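Side-chain contacts in cupin 2, conserved barrel domain protein (PDB 3D82), which binds a nickel ion in a cupin barrel, though its biological activity is not established: residues D11-S14 / L15-Q18; A26-D30 / Y31-L35; I63-D67 / Q68-L72. All coordinates share one frame; numbering follows the deposited sequence.

In the fold
From the N terminus the chain closes three local contacts in series; none nests in or crosses another. Contact 1 ends helix 9-14 and turns the chain into the loop that leads to strand 23-28. Contact 2 is the hairpin between strands 23-28 and 31-39, at one border of the five-stranded sheet. The two touch, with K12 and F13 packing on L35, which fastens the helix to this sheet. Contact 3 is the hairpin of strands 60-65 and 69-73 in the three-stranded sheet, across the chain's centre from the others, its centre about 25 Å from that of contact 2. Both hairpins touch the second subunit.

Contact 1 (D11-S14 / L15-Q18); sequences DKFS and LFNQ
F16 folds back against helix 9-14 and lays its ring beside that of F13. Its CB leaves a backbone that has already gone extended, and CG sits between the backbone N and the carbonyl carbon (chi1 68°), which turns the ring back toward the helix. F16 CD1 comes first to K12 O, 3.5 Å away, and CE1 lies equally near it. Over one face, offset toward the rim, stands the carbonyl oxygen of F13. At the far end F16 CZ reaches CD1 of F13 at 4.1 Å, the two side chains running alongside each other in the same direction.

The chain here leaves a short helix packed on the cupin barrel: the K12 and F13 side chains lie on L35 of strand 31-39. K37 of that same strand hydrogen-bonds through NZ to both F13 O and F16 O and makes a cation-pi contact with the F16 ring. K37 NZ thus bridges the two oxygens, F13 O and F16 O, which lie 3.1 Å apart, and its charge probably eases their repulsion. An alanine in place of F16 has no ring, and would probably leave a gap beside F13 and K37 without its aromatic partner.

On the outer side of the turn, L15 N donates to K12 O at 3.2 Å, from well above the carbonyl plane, with an N-H...O angle of 147°. L15 then runs alongside K12, its CD1 4.1 Å from K12 CD, while its CG lies 3.6 Å from D11 O. That same D11 oxygen accepts a 2.7 Å hydrogen bond from S14 OG, which tucks the serine hydroxyl back against the helix backbone.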
ATOM      1  N   ASP D  11     -10.280   9.209   5.637  1.00 51.84           N
ATOM      2  CA  ASP D  11     -10.317  10.663   5.726  0.50 52.04           C
ATOM      3  C   ASP D  11      -9.974  11.295   4.353  1.00 51.42           C
ATOM      4  O   ASP D  11     -10.651  12.232   3.919  1.00 50.48           O
ATOM      5  CB  ASP D  11      -9.414  11.153   6.870  0.50 52.27           C
ATOM      6  CG  ASP D  11      -9.860  10.636   8.271  0.50 54.98           C
ATOM      7  OD1 ASP D  11     -10.963  10.044   8.427  0.50 48.94           O
ATOM      8  OD2 ASP D  11      -9.076  10.825   9.227  0.50 55.59           O
ATOM      9  N   LYS D  12      -8.970  10.741   3.670  1.00 51.45           N
ATOM     10  CA  LYS D  12      -8.571  11.233   2.338  1.00 50.95           C
ATOM     11  C   LYS D  12      -9.622  10.944   1.277  1.00 50.77           C
ATOM     12  O   LYS D  12      -9.914  11.823   0.470  1.00 50.49           O
ATOM     13  CB  LYS D  12      -7.192  10.695   1.935  1.00 50.63           C
ATOM     14  CG  LYS D  12      -6.061  11.089   2.899  1.00 52.36           C
ATOM     15  CD  LYS D  12      -5.882  12.571   2.978  1.00 52.01           C
ATOM     16  CE  LYS D  12      -4.667  12.942   3.751  1.00 57.70           C
ATOM     17  NZ  LYS D  12      -4.631  14.433   3.954  1.00 60.29           N
ATOM     18  N   PHE D  13     -10.207   9.740   1.294  1.00 51.10           N
ATOM     19  CA  PHE D  13     -11.309   9.411   0.366  1.00 51.58           C
ATOM     20  C   PHE D  13     -12.539  10.317   0.544  1.00 51.83           C
ATOM     21  O   PHE D  13     -13.217  10.627  -0.441  1.00 51.89           O
ATOM     22  CB  PHE D  13     -11.762   7.944   0.468  1.00 52.10           C
ATOM     23  CG  PHE D  13     -10.882   6.977  -0.256  1.00 49.86           C
ATOM     24  CD1 PHE D  13     -10.777   7.028  -1.655  1.00 51.16           C
ATOM     25  CD2 PHE D  13     -10.226   5.962   0.432  1.00 49.07           C
ATOM     26  CE1 PHE D  13      -9.957   6.112  -2.348  1.00 48.88           C
ATOM     27  CE2 PHE D  13      -9.423   5.035  -0.234  1.00 49.26           C
ATOM     28  CZ  PHE D  13      -9.280   5.106  -1.624  1.00 51.22           C
ATOM     29  N   SER D  14     -12.815  10.759   1.772  1.00 52.78           N
ATOM     30  CA  SER D  14     -13.960  11.660   2.004  1.00 52.82           C
ATOM     31  C   SER D  14     -13.761  13.100   1.461  1.00 53.29           C
ATOM     32  O   SER D  14     -14.749  13.819   1.296  1.00 53.45           O
ATOM     33  CB  SER D  14     -14.350  11.699   3.486  1.00 53.82           C
ATOM     34  OG  SER D  14     -13.343  12.325   4.250  1.00 56.27           O
ATOM     35  N   LEU D  15     -12.517  13.508   1.172  1.00 53.48           N
ATOM     36  CA  LEU D  15     -12.233  14.854   0.628  1.00 53.73           C
ATOM     37  C   LEU D  15     -12.669  15.076  -0.832  1.00 54.84           C
ATOM     38  O   LEU D  15     -12.682  16.230  -1.297  1.00 55.63           O
ATOM     39  CB  LEU D  15     -10.732  15.184   0.743  1.00 53.68           C
ATOM     40  CG  LEU D  15     -10.146  15.341   2.146  1.00 56.39           C
ATOM     41  CD1 LEU D  15      -8.630  15.458   2.105  1.00 50.13           C
ATOM     42  CD2 LEU D  15     -10.783  16.568   2.853  1.00 52.17           C
ATOM     43  N   PHE D  16     -12.988  14.009  -1.571  1.00 54.22           N
ATOM     44  CA  PHE D  16     -13.387  14.162  -2.970  1.00 53.53           C
ATOM     45  C   PHE D  16     -14.369  13.093  -3.436  1.00 53.82           C
ATOM     46  O   PHE D  16     -14.363  11.962  -2.933  1.00 54.19           O
ATOM     47  CB  PHE D  16     -12.132  14.144  -3.855  1.00 52.82           C
ATOM     48  CG  PHE D  16     -11.435  12.810  -3.898  1.00 51.32           C
ATOM     49  CD1 PHE D  16     -10.496  12.460  -2.926  1.00 51.66           C
ATOM     50  CD2 PHE D  16     -11.715  11.892  -4.925  1.00 50.82           C
ATOM     51  CE1 PHE D  16      -9.866  11.215  -2.969  1.00 50.02           C
ATOM     52  CE2 PHE D  16     -11.088  10.652  -4.980  1.00 48.98           C
ATOM     53  CZ  PHE D  16     -10.160  10.311  -4.014  1.00 49.99           C
ATOM     54  N   ASN D  17     -15.221  13.478  -4.386  1.00 54.00           N
ATOM     55  CA  ASN D  17     -16.153  12.569  -5.033  1.00 54.14           C
ATOM     56  C   ASN D  17     -15.883  12.386  -6.525  1.00 53.24           C
ATOM     57  O   ASN D  17     -16.453  11.473  -7.114  1.00 53.99           O
ATOM     58  CB  ASN D  17     -17.591  13.023  -4.766  1.00 55.06           C
ATOM     59  CG  ASN D  17     -18.007  12.813  -3.300  1.00 60.07           C
ATOM     60  OD1 ASN D  17     -17.538  11.885  -2.621  1.00 67.10           O
ATOM     61  ND2 ASN D  17     -18.900  13.661  -2.820  1.00 63.00           N
ATOM     62  N   GLN D  18     -15.007  13.204  -7.124  1.00 52.58           N
ATOM     63  CA  GLN D  18     -14.692  13.116  -8.550  1.00 52.67           C
ATOM     64  C   GLN D  18     -14.021  11.799  -8.873  1.00 52.10           C
ATOM     65  O   GLN D  18     -13.083  11.403  -8.187  1.00 51.04           O
ATOM     66  CB  GLN D  18     -13.763  14.257  -8.980  1.00 54.37           C
ATOM     67  CG  GLN D  18     -13.403  14.275 -10.478  1.00 58.32           C
ATOM     68  CD  GLN D  18     -14.595  14.449 -11.386  1.00 61.05           C
ATOM     69  OE1 GLN D  18     -15.352  15.403 -11.231  1.00 65.05           O
ATOM     70  NE2 GLN D  18     -14.759  13.542 -12.355  1.00 60.71           N
TER

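Contact 2 (A26-D30 / Y31-L35); sequences AEMND and YQFKL
M28 and F33 make the close-packed side of this hairpin, together with A26 and Y31. M28 is a selenomethionine; its CB meets the edge of the F33 ring, 3.8 Å from CE1 and near the ring plane. The M28 side chain has CG anti to the backbone N (chi1 173°) and then bends at its last torsion, bringing M28 CE to 3.9 Å from Y31 CB. The selenium lies at the edge of the F33 ring, 5.5 Å from its centroid, a Met-aromatic contact in the ring plane. A26 CB covers the root of F33, while A26 O also lies at the ring edge.

A type II' turn from M28 to Y31 closes the hairpin, joining strands 23-28 and 31-39 at the border of the larger cupin sheet. M28 and Y31 exchange two backbone hydrogen bonds, and F33 N gives a nearly straight one to A26 O. The apolar face continues into the dimer: Y31 meets Y31 of the second subunit with ring planes about 50° apart, and its OH hydrogen-bonds to N29 ND2 of that subunit.

The other face is looser and polar. E27 and Q32 run side by side, both extended beyond CG, but Q32 NE2 reaches E27 OE2 only weakly, at 3.4 Å, with carboxylate and amide planes 41° apart. The carboxylate also has a long, weak ion pair with R102, so neither partner is likely to hold it firmly. A water bridges N29 O and Y31 O, at 2.9 and 3.0 Å. At the turn, N29 hydrogen-bonds to D51 and T50 of the second subunit, while exposed D30 lies alongside Y31, D30 OD1 at the ring edge, 3.3 Å from Y31 CD1.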
ATOM      1  N   ALA D  26       0.680  10.628  -0.522  1.00 51.45           N
ATOM      2  CA  ALA D  26       2.001  10.484   0.080  1.00 50.91           C
ATOM      3  C   ALA D  26       3.059  10.312  -0.980  1.00 52.13           C
ATOM      4  O   ALA D  26       2.751   9.996  -2.134  1.00 51.79           O
ATOM      5  CB  ALA D  26       2.013   9.295   1.032  1.00 50.10           C
ATOM      6  N   GLU D  27       4.299  10.552  -0.570  1.00 52.74           N
ATOM      7  CA  GLU D  27       5.462  10.378  -1.405  1.00 53.61           C
ATOM      8  C   GLU D  27       6.519   9.568  -0.671  1.00 51.75           C
ATOM      9  O   GLU D  27       6.761   9.809   0.509  1.00 51.68           O
ATOM     10  CB  GLU D  27       6.022  11.723  -1.815  1.00 53.63           C
ATOM     11  CG  GLU D  27       5.077  12.453  -2.753  1.00 62.74           C
ATOM     12  CD  GLU D  27       5.733  13.615  -3.441  1.00 66.80           C
ATOM     13  OE1 GLU D  27       6.138  14.553  -2.724  1.00 72.73           O
ATOM     14  OE2 GLU D  27       5.844  13.582  -4.696  1.00 74.64           O
HETATM   15  N   MSE D  28       7.100   8.601  -1.379  1.00 50.61           N
HETATM   16  CA  MSE D  28       8.181   7.736  -0.889  1.00 49.41           C
HETATM   17  C   MSE D  28       9.277   7.812  -1.944  1.00 48.99           C
HETATM   18  O   MSE D  28       9.125   7.248  -3.019  1.00 48.31           O
HETATM   19  CB  MSE D  28       7.688   6.293  -0.748  1.00 49.31           C
HETATM   20  CG  MSE D  28       8.777   5.272  -0.392  1.00 50.83           C
HETATM   21 SE   MSE D  28       8.073   3.468  -0.581  0.75 50.25          SE
HETATM   22  CE  MSE D  28       7.597   3.376  -2.449  1.00 52.76           C
ATOM     23  N   ASN D  29      10.384   8.470  -1.619  1.00 49.98           N
ATOM     24  CA  ASN D  29      11.470   8.734  -2.567  1.00 51.12           C
ATOM     25  C   ASN D  29      10.803   9.391  -3.799  1.00 50.93           C
ATOM     26  O   ASN D  29      10.004  10.308  -3.623  1.00 51.61           O
ATOM     27  CB  ASN D  29      12.287   7.440  -2.866  1.00 50.41           C
ATOM     28  CG  ASN D  29      12.870   6.802  -1.619  1.00 51.21           C
ATOM     29  OD1 ASN D  29      13.319   7.483  -0.690  1.00 47.58           O
ATOM     30  ND2 ASN D  29      12.869   5.474  -1.602  1.00 46.20           N
ATOM     31  N   ASP D  30      11.028   8.858  -4.998  1.00 51.75           N
ATOM     32  CA  ASP D  30      10.432   9.363  -6.247  1.00 52.77           C
ATOM     33  C   ASP D  30       9.121   8.650  -6.651  1.00 53.22           C
ATOM     34  O   ASP D  30       8.750   8.649  -7.823  1.00 54.24           O
ATOM     35  CB  ASP D  30      11.482   9.327  -7.386  1.00 53.81           C
ATOM     36  CG  ASP D  30      12.036   7.917  -7.677  1.00 56.78           C
ATOM     37  OD1 ASP D  30      11.976   7.034  -6.785  1.00 53.31           O
ATOM     38  OD2 ASP D  30      12.582   7.719  -8.786  1.00 63.29           O
ATOM     39  N   TYR D  31       8.427   8.042  -5.686  1.00 52.64           N
ATOM     40  CA  TYR D  31       7.145   7.363  -5.903  1.00 52.89           C
ATOM     41  C   TYR D  31       6.011   8.138  -5.231  1.00 53.56           C
ATOM     42  O   TYR D  31       6.232   8.915  -4.297  1.00 52.61           O
ATOM     43  CB  TYR D  31       7.192   5.917  -5.384  1.00 53.60           C
ATOM     44  CG  TYR D  31       7.926   4.979  -6.292  1.00 54.31           C
ATOM     45  CD1 TYR D  31       9.318   5.075  -6.464  1.00 53.01           C
ATOM     46  CD2 TYR D  31       7.235   3.971  -6.995  1.00 56.02           C
ATOM     47  CE1 TYR D  31       9.998   4.199  -7.340  1.00 54.99           C
ATOM     48  CE2 TYR D  31       7.913   3.083  -7.849  1.00 55.74           C
ATOM     49  CZ  TYR D  31       9.284   3.199  -8.009  1.00 51.99           C
ATOM     50  OH  TYR D  31       9.921   2.351  -8.861  1.00 55.10           O
ATOM     51  N   GLN D  32       4.803   7.937  -5.742  1.00 54.11           N
ATOM     52  CA  GLN D  32       3.583   8.558  -5.203  1.00 54.17           C
ATOM     53  C   GLN D  32       2.526   7.497  -4.898  1.00 53.67           C
ATOM     54  O   GLN D  32       2.423   6.500  -5.622  1.00 54.33           O
ATOM     55  CB  GLN D  32       3.032   9.560  -6.192  1.00 54.99           C
ATOM     56  CG  GLN D  32       3.931  10.805  -6.364  1.00 54.28           C
ATOM     57  CD  GLN D  32       3.406  11.769  -7.381  1.00 56.35           C
ATOM     58  OE1 GLN D  32       2.847  11.366  -8.403  1.00 58.07           O
ATOM     59  NE2 GLN D  32       3.588  13.063  -7.121  1.00 52.88           N
ATOM     60  N   PHE D  33       1.795   7.710  -3.803  1.00 52.13           N
ATOM     61  CA  PHE D  33       0.654   6.879  -3.394  1.00 51.44           C
ATOM     62  C   PHE D  33      -0.516   7.768  -3.766  1.00 51.33           C
ATOM     63  O   PHE D  33      -0.559   8.917  -3.339  1.00 49.06           O
ATOM     64  CB  PHE D  33       0.659   6.602  -1.891  1.00 51.08           C
ATOM     65  CG  PHE D  33       1.753   5.662  -1.464  1.00 50.71           C
ATOM     66  CD1 PHE D  33       3.085   6.071  -1.473  1.00 49.01           C
ATOM     67  CD2 PHE D  33       1.448   4.368  -1.047  1.00 52.86           C
ATOM     68  CE1 PHE D  33       4.107   5.198  -1.113  1.00 52.22           C
ATOM     69  CE2 PHE D  33       2.475   3.480  -0.652  1.00 53.98           C
ATOM     70  CZ  PHE D  33       3.807   3.905  -0.710  1.00 49.50           C
ATOM     71  N   LYS D  34      -1.438   7.243  -4.563  1.00 51.51           N
ATOM     72  CA  LYS D  34      -2.559   8.027  -5.086  1.00 52.45           C
ATOM     73  C   LYS D  34      -3.862   7.305  -4.842  1.00 51.65           C
ATOM     74  O   LYS D  34      -3.965   6.121  -5.140  1.00 51.65           O
ATOM     75  CB  LYS D  34      -2.365   8.238  -6.597  1.00 53.74           C
ATOM     76  CG  LYS D  34      -1.215   9.191  -6.930  1.00 58.22           C
ATOM     77  CD  LYS D  34      -0.380   8.788  -8.130  1.00 66.45           C
ATOM     78  CE  LYS D  34      -0.950   9.083  -9.468  1.00 71.41           C
ATOM     79  NZ  LYS D  34       0.024   8.580 -10.537  1.00 71.90           N
ATOM     80  N   LEU D  35      -4.860   8.043  -4.372  1.00 51.37           N
ATOM     81  CA  LEU D  35      -6.202   7.509  -4.148  1.00 51.09           C
ATOM     82  C   LEU D  35      -7.073   7.891  -5.315  1.00 50.70           C
ATOM     83  O   LEU D  35      -6.972   9.011  -5.824  1.00 51.45           O
ATOM     84  CB  LEU D  35      -6.808   8.031  -2.848  1.00 49.68           C
ATOM     85  CG  LEU D  35      -6.111   7.619  -1.551  1.00 49.45           C
ATOM     86  CD1 LEU D  35      -6.986   8.074  -0.401  1.00 49.70           C
ATOM     87  CD2 LEU D  35      -5.816   6.122  -1.451  1.00 50.57           C
TER
HETATM   88  O   HOH W   1       7.729  11.326  -5.132  1.00 57.76           O

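Contact 3 (I63-D67 / Q68-L72); sequences IAFRD and QNITL
I63, F65 and I70 form the apolar centre of this hairpin. I70 has CG1 between its backbone N and carbonyl carbon (chi1 72°), which carries CG1 to 3.9 Å from I63 CB and swings CD1 to 3.7 Å from F65 CE1, against the ring edge. L72 adds a looser methyl contact with I63 CD1. I63 and F65 pack on I80, I70 and L72 on Y78, both of strand 76-80, and I63 and F65 also touch H86, a nickel ligand.

Between the strands, I63 and I70 form a hydrogen-bonded antiparallel pair with bonds in both directions. Nearer the turn, F65 N donates to Q68 O at 2.7 Å, nearly along the C=O axis, and that oxygen also lies at the F65 ring edge. Farther out, D67 and Q68 lie side by side; Q68 NE2 donates to D67 OD2 at 3.1 Å, in the amide's own plane but from above the carboxylate plane. Q68 OE1 meanwhile accepts from M2 N of the second subunit. With both ends of the amide used, its rotation is probably restrained, and the D67 charge probably polarises it and strengthens its oxygen as an acceptor for the neighbouring subunit.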
ATOM      1  N   ILE D  63      -9.824  -5.774 -13.836  1.00 53.38           N
ATOM      2  CA  ILE D  63      -8.800  -5.235 -14.741  1.00 52.03           C
ATOM      3  C   ILE D  63      -8.798  -6.164 -15.943  1.00 51.46           C
ATOM      4  O   ILE D  63      -8.552  -7.383 -15.798  1.00 51.32           O
ATOM      5  CB  ILE D  63      -7.388  -5.137 -14.140  1.00 52.67           C
ATOM      6  CG1 ILE D  63      -7.417  -4.378 -12.800  1.00 54.89           C
ATOM      7  CG2 ILE D  63      -6.453  -4.425 -15.144  1.00 50.63           C
ATOM      8  CD1 ILE D  63      -6.059  -4.187 -12.154  1.00 52.04           C
ATOM      9  N   ALA D  64      -9.128  -5.607 -17.103  1.00 50.22           N
ATOM     10  CA  ALA D  64      -9.145  -6.368 -18.343  1.00 49.97           C
ATOM     11  C   ALA D  64      -7.737  -6.370 -18.940  1.00 50.37           C
ATOM     12  O   ALA D  64      -7.034  -5.350 -18.885  1.00 49.66           O
ATOM     13  CB  ALA D  64     -10.125  -5.782 -19.328  1.00 47.18           C
ATOM     14  N   PHE D  65      -7.316  -7.536 -19.435  1.00 49.60           N
ATOM     15  CA  PHE D  65      -6.086  -7.676 -20.204  1.00 50.07           C
ATOM     16  C   PHE D  65      -6.522  -8.145 -21.573  1.00 50.20           C
ATOM     17  O   PHE D  65      -7.665  -8.546 -21.749  1.00 51.11           O
ATOM     18  CB  PHE D  65      -5.099  -8.618 -19.520  1.00 50.71           C
ATOM     19  CG  PHE D  65      -4.645  -8.108 -18.190  1.00 51.95           C
ATOM     20  CD1 PHE D  65      -5.331  -8.450 -17.025  1.00 53.46           C
ATOM     21  CD2 PHE D  65      -3.579  -7.213 -18.102  1.00 52.13           C
ATOM     22  CE1 PHE D  65      -4.933  -7.940 -15.779  1.00 51.20           C
ATOM     23  CE2 PHE D  65      -3.184  -6.678 -16.859  1.00 52.82           C
ATOM     24  CZ  PHE D  65      -3.864  -7.046 -15.698  1.00 53.20           C
ATOM     25  N   ARG D  66      -5.622  -8.098 -22.545  1.00 51.22           N
ATOM     26  CA  ARG D  66      -5.961  -8.511 -23.913  1.00 51.51           C
ATOM     27  C   ARG D  66      -6.314  -9.987 -24.116  1.00 52.88           C
ATOM     28  O   ARG D  66      -6.985 -10.320 -25.092  1.00 52.22           O
ATOM     29  CB  ARG D  66      -4.850  -8.111 -24.880  1.00 51.34           C
ATOM     30  CG  ARG D  66      -4.673  -6.620 -25.023  1.00 52.07           C
ATOM     31  CD  ARG D  66      -5.927  -5.958 -25.589  1.00 51.29           C
ATOM     32  NE  ARG D  66      -5.673  -4.596 -25.973  1.00 48.84           N
ATOM     33  CZ  ARG D  66      -6.580  -3.779 -26.507  1.00 51.62           C
ATOM     34  NH1 ARG D  66      -7.852  -4.153 -26.700  1.00 51.94           N
ATOM     35  NH2 ARG D  66      -6.199  -2.556 -26.834  1.00 46.77           N
ATOM     36  N   ASP D  67      -5.863 -10.839 -23.200  1.00 54.07           N
ATOM     37  CA  ASP D  67      -6.091 -12.284 -23.245  1.00 56.11           C
ATOM     38  C   ASP D  67      -6.991 -12.827 -22.122  1.00 56.56           C
ATOM     39  O   ASP D  67      -7.505 -13.931 -22.252  1.00 56.31           O
ATOM     40  CB  ASP D  67      -4.737 -13.027 -23.245  1.00 57.24           C
ATOM     41  CG  ASP D  67      -3.853 -12.707 -22.020  1.00 61.03           C
ATOM     42  OD1 ASP D  67      -3.940 -11.586 -21.451  1.00 65.48           O
ATOM     43  OD2 ASP D  67      -3.023 -13.571 -21.661  1.00 68.54           O
ATOM     44  N   GLN D  68      -7.208 -12.052 -21.061  1.00 57.44           N
ATOM     45  CA  GLN D  68      -7.964 -12.496 -19.880  1.00 58.80           C
ATOM     46  C   GLN D  68      -8.336 -11.323 -18.966  1.00 57.74           C
ATOM     47  O   GLN D  68      -7.944 -10.184 -19.220  1.00 56.52           O
ATOM     48  CB  GLN D  68      -7.107 -13.496 -19.089  1.00 58.92           C
ATOM     49  CG  GLN D  68      -5.741 -12.939 -18.630  1.00 61.72           C
ATOM     50  CD  GLN D  68      -4.849 -14.015 -18.047  1.00 62.35           C
ATOM     51  OE1 GLN D  68      -5.098 -14.513 -16.937  1.00 67.83           O
ATOM     52  NE2 GLN D  68      -3.782 -14.360 -18.775  1.00 65.14           N
ATOM     53  N   ASN D  69      -9.112 -11.613 -17.927  1.00 57.64           N
ATOM     54  CA  ASN D  69      -9.525 -10.637 -16.918  1.00 57.61           C
ATOM     55  C   ASN D  69      -9.216 -11.134 -15.515  1.00 56.68           C
ATOM     56  O   ASN D  69      -9.199 -12.346 -15.272  1.00 56.52           O
ATOM     57  CB  ASN D  69     -11.031 -10.363 -17.011  1.00 57.85           C
ATOM     58  CG  ASN D  69     -11.392  -9.381 -18.122  1.00 64.61           C
ATOM     59  OD1 ASN D  69     -10.786  -9.376 -19.190  1.00 74.09           O
ATOM     60  ND2 ASN D  69     -12.397  -8.542 -17.868  1.00 73.10           N
ATOM     61  N   ILE D  70      -8.958 -10.188 -14.614  1.00 55.27           N
ATOM     62  CA  ILE D  70      -8.792 -10.461 -13.190  1.00 54.82           C
ATOM     63  C   ILE D  70      -9.802  -9.600 -12.421  1.00 53.86           C
ATOM     64  O   ILE D  70     -10.296  -8.613 -12.954  1.00 53.98           O
ATOM     65  CB  ILE D  70      -7.339 -10.243 -12.685  1.00 54.82           C
ATOM     66  CG1 ILE D  70      -6.957  -8.759 -12.625  1.00 55.82           C
ATOM     67  CG2 ILE D  70      -6.350 -11.087 -13.530  1.00 55.58           C
ATOM     68  CD1 ILE D  70      -5.553  -8.517 -12.131  1.00 56.22           C
ATOM     69  N   THR D  71     -10.117 -10.024 -11.197  1.00 53.83           N
ATOM     70  CA  THR D  71     -11.014  -9.322 -10.276  1.00 53.57           C
ATOM     71  C   THR D  71     -10.288  -9.138  -8.940  1.00 53.48           C
ATOM     72  O   THR D  71      -9.699 -10.085  -8.442  1.00 54.60           O
ATOM     73  CB  THR D  71     -12.314 -10.121 -10.056  1.00 53.67           C
ATOM     74  OG1 THR D  71     -13.006 -10.238 -11.310  1.00 51.02           O
ATOM     75  CG2 THR D  71     -13.236  -9.453  -9.012  1.00 50.89           C
ATOM     76  N   LEU D  72     -10.308  -7.917  -8.406  1.00 53.48           N
ATOM     77  CA  LEU D  72      -9.736  -7.580  -7.096  1.00 54.57           C
ATOM     78  C   LEU D  72     -10.849  -7.107  -6.162  1.00 54.72           C
ATOM     79  O   LEU D  72     -11.672  -6.271  -6.546  1.00 56.28           O
ATOM     80  CB  LEU D  72      -8.685  -6.475  -7.200  1.00 54.31           C
ATOM     81  CG  LEU D  72      -7.290  -6.851  -7.710  1.00 56.20           C
ATOM     82  CD1 LEU D  72      -7.338  -7.271  -9.174  1.00 58.48           C
ATOM     83  CD2 LEU D  72      -6.333  -5.659  -7.537  1.00 56.62           C
TER